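Uncharacterized protein (Bacteroides ovatus, PDB 4IPB) is of unknown function but belongs to the PepSY-like, putative beta-lactamase-inhibitor-like family (DUF2874). Local coordinates at residues N38-N43 and T57-L62; A96-K101 and Y115-I120. One frame throughout, in Å; residues are numbered along the deposited sequence.

Contact 1. Residues N38-N43 and T57-L62; sequences NGFTKN and TDLVSL
The open end of the beta hairpin formed by strands 40-46 and 52-58 brings Lys-42 against Thr-57 and Thr-41 against Asp-58. Lys-42 and Thr-57 are an antiparallel non-hydrogen-bonded pair, their CA atoms 4.6 Å apart. Their side chains lie side by side and point the same way, and the last torsion of the lysine chain (chi4 -130°) sets NZ beside Thr-57 OG1, to which it donates a 2.7 Å hydrogen bond. Thr-57 CG2, anti to its own backbone N, lies between the lysine amine and Phe-40, 3.7 Å from Phe-40 CB. The phenyl ring lies beyond it, with Leu-59 CD2 approaching obliquely, 4.1 Å from Phe-40 CE1, and the carbonyl O of Asp-58 in the ring plane at its edge, 3.5 Å from Phe-40 CD1. On the other face of the sheet, Asp-58 OD2 sits 3.2 Å from both CB and CG2 of Thr-41, a contact with carbon rather than with the hydroxyl.

One direct backbone bond crosses here, an almost straight 2.9 Å link from Asp-58 N to Thr-41 O. Where the strands part, a water takes over: it accepts from Thr-41 N and donates to Asp-58 O. A second water joins Asn-43 ND2 to Asp-58 OD1, giving the carboxylate a bridged partner on the neighbouring strand. Beyond Asp-58 the chain turns away toward strand 82-90, where Leu-59 packs on Val-86 and Met-88. The arrangement is that of the open end of an antiparallel beta hairpin, with a water in place of a direct backbone bond, within the meander of sequentially ordered strands of this PepSY-like protein.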
loop_
_atom_site.group_PDB
_atom_site.type_symbol
_atom_site.label_atom_id
_atom_site.label_comp_id
_atom_site.label_asym_id
_atom_site.label_seq_id
_atom_site.Cartn_x
_atom_site.Cartn_y
_atom_site.Cartn_z
ATOM N N ASN A 38 8.985 0.206 -13.057
ATOM C CA ASN A 38 10.231 -0.559 -12.798
ATOM C C ASN A 38 9.959 -1.885 -12.112
ATOM O O ASN A 38 10.595 -2.221 -11.107
ATOM C CB ASN A 38 11.201 0.257 -11.936
ATOM C CG ASN A 38 11.501 1.621 -12.523
ATOM O OD1 ASN A 38 11.870 1.731 -13.688
ATOM N ND2 ASN A 38 11.342 2.672 -11.717
ATOM N N GLY A 39 8.966 -2.609 -12.616
ATOM C CA GLY A 39 8.604 -3.905 -12.090
ATOM C C GLY A 39 7.633 -3.995 -10.922
ATOM O O GLY A 39 7.321 -5.091 -10.485
ATOM N N PHE A 40 7.135 -2.861 -10.404
ATOM C CA PHE A 40 6.229 -2.888 -9.248
ATOM C C PHE A 40 4.918 -2.162 -9.523
ATOM O O PHE A 40 4.927 -1.125 -10.181
ATOM C CB PHE A 40 6.878 -2.212 -8.001
ATOM C CG PHE A 40 8.142 -2.881 -7.511
ATOM C CD1 PHE A 40 8.081 -3.937 -6.625
ATOM C CD2 PHE A 40 9.379 -2.485 -7.999
ATOM C CE1 PHE A 40 9.240 -4.581 -6.191
ATOM C CE2 PHE A 40 10.544 -3.121 -7.582
ATOM C CZ PHE A 40 10.474 -4.156 -6.656
ATOM N N THR A 41 3.826 -2.715 -9.032
ATOM C CA THR A 41 2.529 -2.033 -9.098
ATOM C C THR A 41 2.428 -0.982 -8.043
ATOM O O THR A 41 2.796 -1.202 -6.907
ATOM C CB THR A 41 1.363 -3.005 -8.964
ATOM O OG1 THR A 41 1.401 -3.875 -10.084
ATOM C CG2 THR A 41 0.021 -2.279 -8.962
ATOM N N LYS A 42 1.949 0.192 -8.448
ATOM C CA LYS A 42 1.807 1.330 -7.572
ATOM C C LYS A 42 0.395 1.930 -7.598
ATOM O O LYS A 42 -0.295 1.869 -8.633
ATOM C CB LYS A 42 2.762 2.424 -8.025
ATOM C CG LYS A 42 4.239 2.043 -8.118
ATOM C CD LYS A 42 5.105 3.078 -7.495
ATOM C CE LYS A 42 6.536 2.596 -7.379
ATOM N NZ LYS A 42 7.036 2.796 -6.003
ATOM N N ASN A 43 -0.027 2.434 -6.434
ATOM C CA ASN A 43 -1.240 3.262 -6.320
ATOM C C ASN A 43 -0.808 4.525 -5.631
ATOM O O ASN A 43 -0.334 4.512 -4.472
ATOM C CB ASN A 43 -2.318 2.524 -5.535
ATOM C CG ASN A 43 -2.896 1.400 -6.316
ATOM O OD1 ASN A 43 -3.769 1.622 -7.176
ATOM N ND2 ASN A 43 -2.441 0.193 -6.052
ATOM N N THR A 57 3.131 0.713 -2.728
ATOM C CA THR A 57 3.874 -0.071 -3.684
ATOM C C THR A 57 3.742 -1.551 -3.308
ATOM O O THR A 57 3.982 -1.928 -2.166
ATOM C CB THR A 57 5.374 0.262 -3.697
ATOM O OG1 THR A 57 5.567 1.676 -3.972
ATOM C CG2 THR A 57 6.132 -0.520 -4.743
ATOM N N ASP A 58 3.340 -2.358 -4.277
ATOM C CA ASP A 58 3.158 -3.772 -4.044
ATOM C C ASP A 58 4.493 -4.494 -4.180
ATOM O O ASP A 58 4.980 -4.723 -5.298
ATOM C CB ASP A 58 2.228 -4.343 -5.111
ATOM C CG ASP A 58 0.811 -3.728 -5.080
ATOM O OD1 ASP A 58 0.371 -3.244 -4.043
ATOM O OD2 ASP A 58 0.122 -3.779 -6.127
ATOM N N LEU A 59 5.052 -4.867 -3.045
ATOM C CA LEU A 59 6.325 -5.573 -2.978
ATOM C C LEU A 59 6.187 -7.091 -3.106
ATOM O O LEU A 59 7.163 -7.746 -3.419
ATOM C CB LEU A 59 7.031 -5.231 -1.668
ATOM C CG LEU A 59 7.382 -3.762 -1.394
ATOM C CD1 LEU A 59 8.079 -3.591 -0.053
ATOM C CD2 LEU A 59 8.246 -3.216 -2.492
ATOM N N VAL A 60 4.964 -7.604 -2.911
ATOM C CA VAL A 60 4.561 -9.002 -3.221
ATOM C C VAL A 60 5.063 -10.000 -2.164
ATOM O O VAL A 60 4.272 -10.773 -1.620
ATOM C CB VAL A 60 4.992 -9.465 -4.622
ATOM C CG1 VAL A 60 4.468 -10.875 -4.911
ATOM C CG2 VAL A 60 4.523 -8.487 -5.702
ATOM N N SER A 61 6.358 -9.981 -1.898
ATOM C CA SER A 61 6.982 -11.059 -1.117
ATOM C C SER A 61 7.997 -10.614 -0.076
ATOM O O SER A 61 8.504 -9.503 -0.121
ATOM C CB SER A 61 7.611 -12.056 -2.055
ATOM O OG SER A 61 8.464 -11.426 -2.989
ATOM N N LEU A 62 8.317 -11.520 0.854
ATOM C CA LEU A 62 9.152 -11.202 2.022
ATOM C C LEU A 62 10.587 -10.889 1.680
ATOM O O LEU A 62 11.245 -10.178 2.440
ATOM C CB LEU A 62 9.154 -12.369 3.004
ATOM C CG LEU A 62 7.843 -12.714 3.719
ATOM C CD1 LEU A 62 8.134 -13.915 4.599
ATOM C CD2 LEU A 62 7.253 -11.545 4.508
HETATM O O HOH W 1 4.251 -5.410 -7.747
HETATM O O HOH W 2 -0.304 -0.700 -4.445
#

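Contact 2. Residues A96-K101 and Y115-I120; sequences AIIVIK and YTPQGI
Ile-98 and Tyr-115 form an antiparallel hydrogen-bonded pair where strand 107-115 ends beside strand 97-104. Two nearly straight bonds, both lying in the carbonyl planes, close it: Ile-98 N to Tyr-115 O and Tyr-115 N to Ile-98 O, each 2.8 Å. On the buried side, Ile-98 CB faces Tyr-115 CB at 4.2 Å. With Tyr-115 CG anti to its carbonyl carbon (chi1 -77°), the phenol ring lies beside Ile-100, whose side chain crosses it obliquely, CD1 3.8 Å from Tyr-115 CD2. Helix 67-75 covers this side, with Phe-73 touching both Ile-100 and Tyr-115.

Strand 107-115 stops at Tyr-115, but Pro-117 continues the contact, bringing CD to 3.2 Å from Ala-96 O and CG to 4.3 Å from Ile-98 CD1. Only from exposed Gln-118 onward does it lapse. Residues Thr-116 to Gly-119 make a type I turn, with 2.9 Å backbone bonds from Gly-119 N to Thr-116 O and from Thr-116 N to Ile-120 O. Thr-116 OG1 accepts a 3.1 Å bond from Ile-120 N and a weak one from Gln-118 N. Backbone and Thr-116 OG1 bonds thus shape the turn, while Pro-117 ties it to Ala-96 and strand 97-104 by apolar contact.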
loop_
_atom_site.group_PDB
_atom_site.type_symbol
_atom_site.label_atom_id
_atom_site.label_comp_id
_atom_site.label_asym_id
_atom_site.label_seq_id
_atom_site.Cartn_x
_atom_site.Cartn_y
_atom_site.Cartn_z
ATOM N N ALA A 96 6.439 5.775 7.189
ATOM C CA ALA A 96 6.046 4.662 6.346
ATOM C C ALA A 96 5.544 3.478 7.160
ATOM O O ALA A 96 5.919 3.251 8.294
ATOM C CB ALA A 96 7.187 4.208 5.451
ATOM N N ILE A 97 4.686 2.697 6.532
ATOM C CA ILE A 97 4.085 1.500 7.101
ATOM C C ILE A 97 4.231 0.358 6.086
ATOM O O ILE A 97 4.018 0.547 4.910
ATOM C CB ILE A 97 2.581 1.661 7.346
ATOM C CG1 ILE A 97 2.325 2.791 8.304
ATOM C CG2 ILE A 97 2.009 0.367 7.937
ATOM C CD1 ILE A 97 0.866 3.249 8.393
ATOM N N ILE A 98 4.628 -0.804 6.581
ATOM C CA ILE A 98 4.679 -2.002 5.794
ATOM C C ILE A 98 3.473 -2.868 6.162
ATOM O O ILE A 98 3.266 -3.199 7.319
ATOM C CB ILE A 98 5.967 -2.802 6.051
ATOM C CG1 ILE A 98 7.218 -2.049 5.605
ATOM C CG2 ILE A 98 5.900 -4.119 5.262
ATOM C CD1 ILE A 98 7.763 -1.085 6.623
ATOM N N VAL A 99 2.656 -3.201 5.178
ATOM C CA VAL A 99 1.440 -3.973 5.417
ATOM C C VAL A 99 1.688 -5.327 4.812
ATOM O O VAL A 99 1.903 -5.462 3.598
ATOM C CB VAL A 99 0.172 -3.325 4.835
ATOM C CG1 VAL A 99 -1.011 -4.173 5.190
ATOM C CG2 VAL A 99 -0.014 -1.923 5.394
ATOM N N ILE A 100 1.658 -6.348 5.664
ATOM C CA ILE A 100 1.807 -7.732 5.197
ATOM C C ILE A 100 0.471 -8.410 5.354
ATOM O O ILE A 100 -0.069 -8.451 6.456
ATOM C CB ILE A 100 2.886 -8.497 5.973
ATOM C CG1 ILE A 100 4.193 -7.688 5.985
ATOM C CG2 ILE A 100 3.050 -9.896 5.387
ATOM C CD1 ILE A 100 5.311 -8.332 6.796
ATOM N N LYS A 101 -0.079 -8.926 4.237
ATOM C CA LYS A 101 -1.324 -9.666 4.275
ATOM C C LYS A 101 -1.011 -11.146 4.346
ATOM O O LYS A 101 -0.297 -11.693 3.492
ATOM C CB LYS A 101 -2.190 -9.373 3.055
ATOM C CG LYS A 101 -3.573 -9.965 3.154
ATOM C CD LYS A 101 -4.376 -9.633 1.929
ATOM C CE LYS A 101 -5.753 -10.236 2.025
ATOM N NZ LYS A 101 -6.442 -10.246 0.711
ATOM N N TYR A 115 3.357 -3.017 10.124
ATOM C CA TYR A 115 4.667 -2.913 10.706
ATOM C C TYR A 115 5.280 -1.524 10.461
ATOM O O TYR A 115 5.150 -0.967 9.369
ATOM C CB TYR A 115 5.655 -3.946 10.093
ATOM C CG TYR A 115 5.470 -5.344 10.613
ATOM C CD1 TYR A 115 6.131 -5.745 11.737
ATOM C CD2 TYR A 115 4.657 -6.269 9.943
ATOM C CE1 TYR A 115 5.978 -7.029 12.245
ATOM C CE2 TYR A 115 4.485 -7.560 10.447
ATOM C CZ TYR A 115 5.156 -7.923 11.577
ATOM O OH TYR A 115 5.014 -9.184 12.117
ATOM N N THR A 116 6.035 -1.075 11.435
ATOM C CA THR A 116 6.864 0.104 11.250
ATOM C C THR A 116 8.148 -0.334 10.569
ATOM O O THR A 116 8.552 -1.527 10.614
ATOM C CB THR A 116 7.223 0.815 12.584
ATOM O OG1 THR A 116 8.184 0.048 13.307
ATOM C CG2 THR A 116 5.979 1.066 13.469
ATOM N N PRO A 117 8.877 0.618 9.991
ATOM C CA PRO A 117 10.222 0.308 9.451
ATOM C C PRO A 117 11.229 -0.210 10.446
ATOM O O PRO A 117 12.220 -0.815 10.025
ATOM C CB PRO A 117 10.685 1.650 8.882
ATOM C CG PRO A 117 9.358 2.358 8.563
ATOM C CD PRO A 117 8.507 2.010 9.738
ATOM N N GLN A 118 11.010 0.033 11.743
ATOM C CA GLN A 118 11.855 -0.514 12.798
ATOM C C GLN A 118 11.408 -1.909 13.254
ATOM O O GLN A 118 11.928 -2.463 14.222
ATOM C CB GLN A 118 11.872 0.436 13.989
ATOM C CG GLN A 118 12.438 1.823 13.702
ATOM C CD GLN A 118 11.583 2.694 12.779
ATOM O OE1 GLN A 118 10.345 2.724 12.879
ATOM N NE2 GLN A 118 12.239 3.378 11.840
ATOM N N GLY A 119 10.413 -2.466 12.600
ATOM C CA GLY A 119 9.963 -3.831 12.839
ATOM C C GLY A 119 8.934 -3.982 13.951
ATOM O O GLY A 119 8.674 -5.110 14.388
ATOM N N ILE A 120 8.295 -2.880 14.359
ATOM C CA ILE A 120 7.266 -2.974 15.409
ATOM C C ILE A 120 5.935 -3.317 14.745
ATOM O O ILE A 120 5.530 -2.663 13.796
ATOM C CB ILE A 120 7.162 -1.670 16.226
ATOM C CG1 ILE A 120 8.508 -1.326 16.873
ATOM C CG2 ILE A 120 6.015 -1.786 17.220
ATOM C CD1 ILE A 120 9.064 -2.341 17.806
#

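In the fold
Contact 1 precedes contact 2 along the chain without overlap, each joining segments separated by 13 residues. Both belong to one antiparallel sheet whose strands follow one another in sequence order. Contact 1 pairs strands 40-46 and 52-58; contact 2 pairs strand 97-104 with the end of strand 107-115, and strand 82-90 lies between the two pairs. Their centres are 15 Å apart, and their nearest atoms, about 4 Å apart, do not touch. Helix 67-75, in the connection leading from the first pair to strand 82-90, packs against Leu-62 as well as Ile-98, Ile-100 and Tyr-115. The two contacts thus help build a single continuous sheet rather than separate domains.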